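Local coordinates for fatty acid-binding protein TM_1468 (Thermotoga maritima, PDB 1VPV) that binds long-chain fatty acids such as palmitate and may take part in lipid transport or fatty acid metabolism, at residues 76-81 and 108-113; 103-108 and 127-132. All coordinates share one frame; numbering follows the deposited sequence.

How the interactions relate
Interactions 1 and 2 share Ser108, whose hydroxyl meets the palmitate head group, and their centres are about 11 Å apart. Interaction 1 joins the starts of helices 80-92 and 110-118 beside the carboxylate. Interaction 2 lies deeper in the chain, where the loop 103-108 meets the turn after strand 125-129, and its Leu103 touches the first part of the fatty acid's alkyl chain. Helix 110-118 connects the two: Thr110 OG1 is 3.5 Å from Leu103 CD2, and Tyr111 CE1 is 3.7 Å from Asp129 CB. One polypeptide run, 103-113, thus takes part in both contacts, with the acid-binding Ser108 between the turn held by Asp129 and the helix start packed on Gln77 and Pro78.

Interaction 1: residues 76-81 and 108-113; sequences SQPSVE and SGTYNS. With PLM (palmitic acid), chain D.
Gln77, Pro78 and Val80 pack on Gly109, Thr110 and Ser113 in a partly buried meeting of two helix starts, held together by one side-chain-to-backbone hydrogen bond, next to the head group of the bound palmitate. The bond runs from Ser113 OG to Pro78 O at 2.8 Å. The hydroxyl, set beside its own backbone N and anti to its carbonyl carbon, lies in the plane of the Pro78 carbonyl, and the C=O...O angle is 158°. Past it, Val80 CG2 rests 3.8 Å from Ser113 O.

Both helices are entered through an N-cap residue, Ser79 and Gly109; Ser79 OG caps Asp82 N. Just ahead of Gly109, Ser108 makes an ST turn, its OG accepting from Thr110 N at 3.2 Å. Thr110 OG1 donates to Ser108 OG at 2.8 Å and, as a second-shell partner of the ligand, probably helps to fix the direction of that hydroxyl, which turns its own proton to palmitate O1. The bond from Ser108 OG to palmitate O1 is modelled at 2.5 Å, very short, and its exact length is doubtful. Ser108 and Thr75, which also hydrogen-bonds the ligand, are the known palmitate-binding residues.

The Gln77 backbone N lies near the palmitate head group, and its side chain leads away from it over Gly109. Its CG sits between the backbone N and the carbonyl carbon (chi1 82°) and the chain then bends at chi2, which lays the terminal amide along Gly109: NE2 is 3.8 Å from Gly109 CA, with no side chain there to intervene. Nearer its backbone, Gln77 CB touches Thr110 OG1 at 3.4 Å. The Pro78 ring crosses the Thr110 side chain at about a right angle, CD lying 3.6 Å from OG1, while Phe83 and Leu40 cover the pair from the helix 80-92 and the strand 35-43.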
# COMPACT_ATOMS: atom_id res chain seq x y z
N SER A 76 13.75 -6.68 -2.72
CA SER A 76 14.67 -5.58 -2.45
C SER A 76 14.07 -4.29 -2.94
O SER A 76 13.27 -4.29 -3.86
CB SER A 76 16.00 -5.82 -3.15
OG SER A 76 15.83 -5.62 -4.54
N GLN A 77 14.48 -3.18 -2.35
CA GLN A 77 14.05 -1.85 -2.82
C GLN A 77 14.62 -1.48 -4.18
O GLN A 77 15.53 -2.14 -4.68
CB GLN A 77 14.42 -0.76 -1.81
CG GLN A 77 15.83 -0.26 -1.91
CD GLN A 77 16.79 -1.04 -1.02
OE1 GLN A 77 16.92 -2.26 -1.14
NE2 GLN A 77 17.45 -0.34 -0.12
N PRO A 78 14.11 -0.39 -4.78
CA PRO A 78 14.74 0.11 -6.01
C PRO A 78 16.05 0.80 -5.67
O PRO A 78 16.22 1.34 -4.55
CB PRO A 78 13.73 1.14 -6.55
CG PRO A 78 12.47 1.03 -5.64
CD PRO A 78 13.01 0.51 -4.36
N SER A 79 16.98 0.81 -6.61
CA SER A 79 18.24 1.52 -6.39
C SER A 79 18.02 3.04 -6.52
O SER A 79 17.04 3.51 -7.12
CB SER A 79 19.31 1.07 -7.39
OG SER A 79 19.01 1.61 -8.69
N VAL A 80 18.97 3.79 -5.99
CA VAL A 80 19.01 5.21 -6.20
C VAL A 80 18.91 5.54 -7.71
O VAL A 80 18.18 6.44 -8.10
CB VAL A 80 20.29 5.76 -5.58
CG1 VAL A 80 20.51 7.24 -5.96
CG2 VAL A 80 20.23 5.58 -4.07
N GLU A 81 19.60 4.78 -8.54
CA GLU A 81 19.59 4.97 -9.99
C GLU A 81 18.20 4.82 -10.61
O GLU A 81 17.82 5.60 -11.48
CB GLU A 81 20.57 3.99 -10.65
CG GLU A 81 20.75 4.14 -12.15
N SER A 108 11.38 -0.58 4.86
CA SER A 108 12.08 -0.67 3.59
C SER A 108 12.98 0.52 3.40
O SER A 108 12.67 1.62 3.88
CB SER A 108 11.03 -0.73 2.43
OG SER A 108 11.61 -0.76 1.14
N GLY A 109 14.09 0.30 2.70
CA GLY A 109 15.01 1.40 2.28
C GLY A 109 14.54 2.16 1.02
O GLY A 109 15.26 2.98 0.46
N THR A 110 13.31 1.90 0.58
CA THR A 110 12.79 2.61 -0.57
C THR A 110 12.83 4.13 -0.36
O THR A 110 13.30 4.88 -1.23
CB THR A 110 11.38 2.13 -0.90
OG1 THR A 110 11.44 0.73 -1.18
CG2 THR A 110 10.86 2.86 -2.13
N TYR A 111 12.38 4.57 0.81
CA TYR A 111 12.42 5.98 1.16
C TYR A 111 13.84 6.51 1.08
O TYR A 111 14.07 7.61 0.56
CB TYR A 111 11.81 6.23 2.54
CG TYR A 111 12.02 7.62 3.06
CD1 TYR A 111 11.15 8.64 2.73
CD2 TYR A 111 13.10 7.93 3.89
CE1 TYR A 111 11.35 9.93 3.20
CE2 TYR A 111 13.31 9.21 4.37
CZ TYR A 111 12.42 10.21 4.01
OH TYR A 111 12.61 11.48 4.47
N ASN A 112 14.80 5.73 1.58
CA ASN A 112 16.18 6.18 1.53
C ASN A 112 16.65 6.38 0.10
O ASN A 112 17.21 7.43 -0.20
CB ASN A 112 17.12 5.26 2.32
CG ASN A 112 17.08 5.56 3.83
OD1 ASN A 112 16.47 6.54 4.27
ND2 ASN A 112 17.72 4.70 4.62
N SER A 113 16.38 5.41 -0.77
CA SER A 113 16.80 5.48 -2.17
C SER A 113 16.23 6.71 -2.87
O SER A 113 16.95 7.47 -3.55
CB SER A 113 16.36 4.25 -2.93
OG SER A 113 17.20 3.17 -2.68
C1 PLM D . 11.73 -4.10 0.30
O1 PLM D . 12.38 -3.02 0.47
O2 PLM D . 12.32 -5.19 0.04
C2 PLM D . 10.23 -4.04 0.40
C3 PLM D . 9.74 -4.57 1.73
C4 PLM D . 8.22 -4.63 1.74
C5 PLM D . 7.75 -5.24 3.05
C6 PLM D . 6.25 -5.34 3.14
C7 PLM D . 5.77 -5.89 4.48
C8 PLM D . 4.33 -6.36 4.40
C9 PLM D . 3.36 -5.20 4.37
CA PLM D . 1.92 -5.65 4.21
CB PLM D . 0.97 -4.47 4.34
CC PLM D . -0.43 -4.87 3.89
CD PLM D . -1.47 -3.76 4.16
CE PLM D . -2.81 -4.06 3.51
CF PLM D . -3.89 -3.07 3.93
CG PLM D . -3.87 -1.79 3.10

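Interaction 2: residues 103-108 and 127-132. With PLM (palmitic acid), chain D.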
# COMPACT_ATOMS: atom_id res chain seq x y z
N LEU A 103 6.38 3.63 0.78
CA LEU A 103 6.09 2.84 1.97
C LEU A 103 7.00 3.22 3.16
O LEU A 103 8.08 3.81 3.00
CB LEU A 103 6.14 1.33 1.67
CG LEU A 103 7.49 0.64 1.60
CD1 LEU A 103 7.30 -0.83 1.85
CD2 LEU A 103 8.24 0.88 0.29
N SER A 104 6.54 2.88 4.35
CA SER A 104 7.21 3.19 5.60
C SER A 104 8.72 3.00 5.54
O SER A 104 9.22 1.93 5.16
CB SER A 104 6.66 2.33 6.72
OG SER A 104 7.53 2.41 7.85
N SER A 105 9.44 4.01 5.99
CA SER A 105 10.88 3.92 6.12
C SER A 105 11.30 2.85 7.12
O SER A 105 12.48 2.49 7.20
CB SER A 105 11.47 5.26 6.59
OG SER A 105 10.94 5.61 7.87
N LYS A 106 10.35 2.38 7.91
CA LYS A 106 10.62 1.36 8.92
C LYS A 106 10.57 -0.03 8.33
O LYS A 106 11.06 -0.95 8.94
CB LYS A 106 9.59 1.43 10.05
CG LYS A 106 9.38 2.81 10.60
CD LYS A 106 10.42 3.18 11.59
CE LYS A 106 9.83 4.12 12.62
NZ LYS A 106 8.63 3.46 13.22
N LEU A 107 9.92 -0.18 7.17
CA LEU A 107 9.77 -1.47 6.50
C LEU A 107 10.74 -1.64 5.33
O LEU A 107 10.95 -2.75 4.87
CB LEU A 107 8.33 -1.66 6.01
CG LEU A 107 7.19 -1.59 7.06
CD1 LEU A 107 5.86 -1.82 6.43
CD2 LEU A 107 7.35 -2.56 8.25
N SER A 108 11.38 -0.58 4.86
CA SER A 108 12.08 -0.67 3.59
C SER A 108 12.98 0.52 3.40
O SER A 108 12.67 1.62 3.88
CB SER A 108 11.03 -0.73 2.43
OG SER A 108 11.61 -0.76 1.14
N VAL A 127 9.87 14.00 -1.13
CA VAL A 127 9.65 12.61 -0.79
C VAL A 127 8.95 12.50 0.54
O VAL A 127 9.44 13.00 1.52
CB VAL A 127 10.96 11.84 -0.68
CG1 VAL A 127 10.65 10.31 -0.61
CG2 VAL A 127 11.88 12.14 -1.85
N VAL A 128 7.79 11.85 0.54
CA VAL A 128 7.00 11.67 1.75
C VAL A 128 7.05 10.22 2.21
O VAL A 128 6.69 9.28 1.44
CB VAL A 128 5.53 12.07 1.51
CG1 VAL A 128 4.69 11.83 2.77
CG2 VAL A 128 5.47 13.51 1.14
N ASP A 129 7.55 10.06 3.44
CA ASP A 129 7.52 8.79 4.19
C ASP A 129 6.10 8.57 4.72
O ASP A 129 5.77 9.06 5.78
CB ASP A 129 8.51 8.82 5.38
CG ASP A 129 8.61 7.44 6.12
OD1 ASP A 129 7.90 6.49 5.71
OD2 ASP A 129 9.40 7.29 7.10
N THR A 130 5.28 7.80 4.01
CA THR A 130 3.89 7.63 4.41
C THR A 130 3.70 6.86 5.71
O THR A 130 2.60 6.89 6.24
CB THR A 130 3.08 6.83 3.38
OG1 THR A 130 3.66 5.54 3.24
CG2 THR A 130 3.07 7.52 2.06
N LEU A 131 4.72 6.13 6.17
CA LEU A 131 4.56 5.19 7.31
C LEU A 131 3.43 4.17 7.05
O LEU A 131 2.79 3.68 7.97
CB LEU A 131 4.34 5.93 8.64
CG LEU A 131 5.42 6.96 9.01
CD1 LEU A 131 5.05 7.67 10.31
CD2 LEU A 131 6.86 6.38 9.14
N LEU A 132 3.18 3.86 5.79
CA LEU A 132 2.18 2.87 5.47
C LEU A 132 2.73 1.92 4.44
O LEU A 132 3.95 1.83 4.24
CB LEU A 132 0.90 3.54 5.01
CG LEU A 132 0.26 4.45 6.08
CD1 LEU A 132 -0.70 5.37 5.41
CD2 LEU A 132 -0.39 3.66 7.19
C1 PLM D . 11.73 -4.10 0.30
O1 PLM D . 12.38 -3.02 0.47
O2 PLM D . 12.32 -5.19 0.04
C2 PLM D . 10.23 -4.04 0.40
C3 PLM D . 9.74 -4.57 1.73
C4 PLM D . 8.22 -4.63 1.74
C5 PLM D . 7.75 -5.24 3.05
C6 PLM D . 6.25 -5.34 3.14
C7 PLM D . 5.77 -5.89 4.48
C8 PLM D . 4.33 -6.36 4.40
C9 PLM D . 3.36 -5.20 4.37
CA PLM D . 1.92 -5.65 4.21
CB PLM D . 0.97 -4.47 4.34
CC PLM D . -0.43 -4.87 3.89
CD PLM D . -1.47 -3.76 4.16
CE PLM D . -2.81 -4.06 3.51
CF PLM D . -3.89 -3.07 3.93
CG PLM D . -3.87 -1.79 3.10
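The Asp129 carboxylate is the flat group that meets Ser105, and backbone N-H groups reach its OD1 from opposite faces. Ser105 N donates at 2.9 Å to OD1 on its syn side, 34° out of the carboxylate plane; Leu131 N comes from above the other face at 3.2 Å, 51° out of plane, closing an Asx turn. The second oxygen, OD2, meets Ser105 OG. That bond is modelled at 2.4 Å between Ser105 OG and Asp129 OD2, very short, so its exact geometry is doubtful. Asp129 reaches the loop because its CG stands anti to the backbone N (chi1 -174°), with Tyr111 of the helix 110-118 packed beside it.

A backbone bond adds a second tie: Ser104 N donates to Leu132 O at 2.8 Å. Beside it, Ser104 CB lies 3.6 Å from Leu131 CA, and Ser104 OG turns back to accept from Lys106 N at 2.8 Å in an ST turn while donating to Gly210 O. Thr130 OG1 accepts from Leu132 N in another ST turn and bonds to Thr102 O.

These turns follow the C-terminal ends of the neighbouring parallel strands 97-102 and 125-129, which the helix 110-118 joins as a beta-alpha-beta crossover. On the ligand side, Leu103 CD1 touches palmitate C4 at 3.9 Å. Two backbone N-H groups at OD1 would favour the ionised form of Asp129, whose carboxylate ties the backbone of the loop that carries Ser108 to the turn after the adjacent strand.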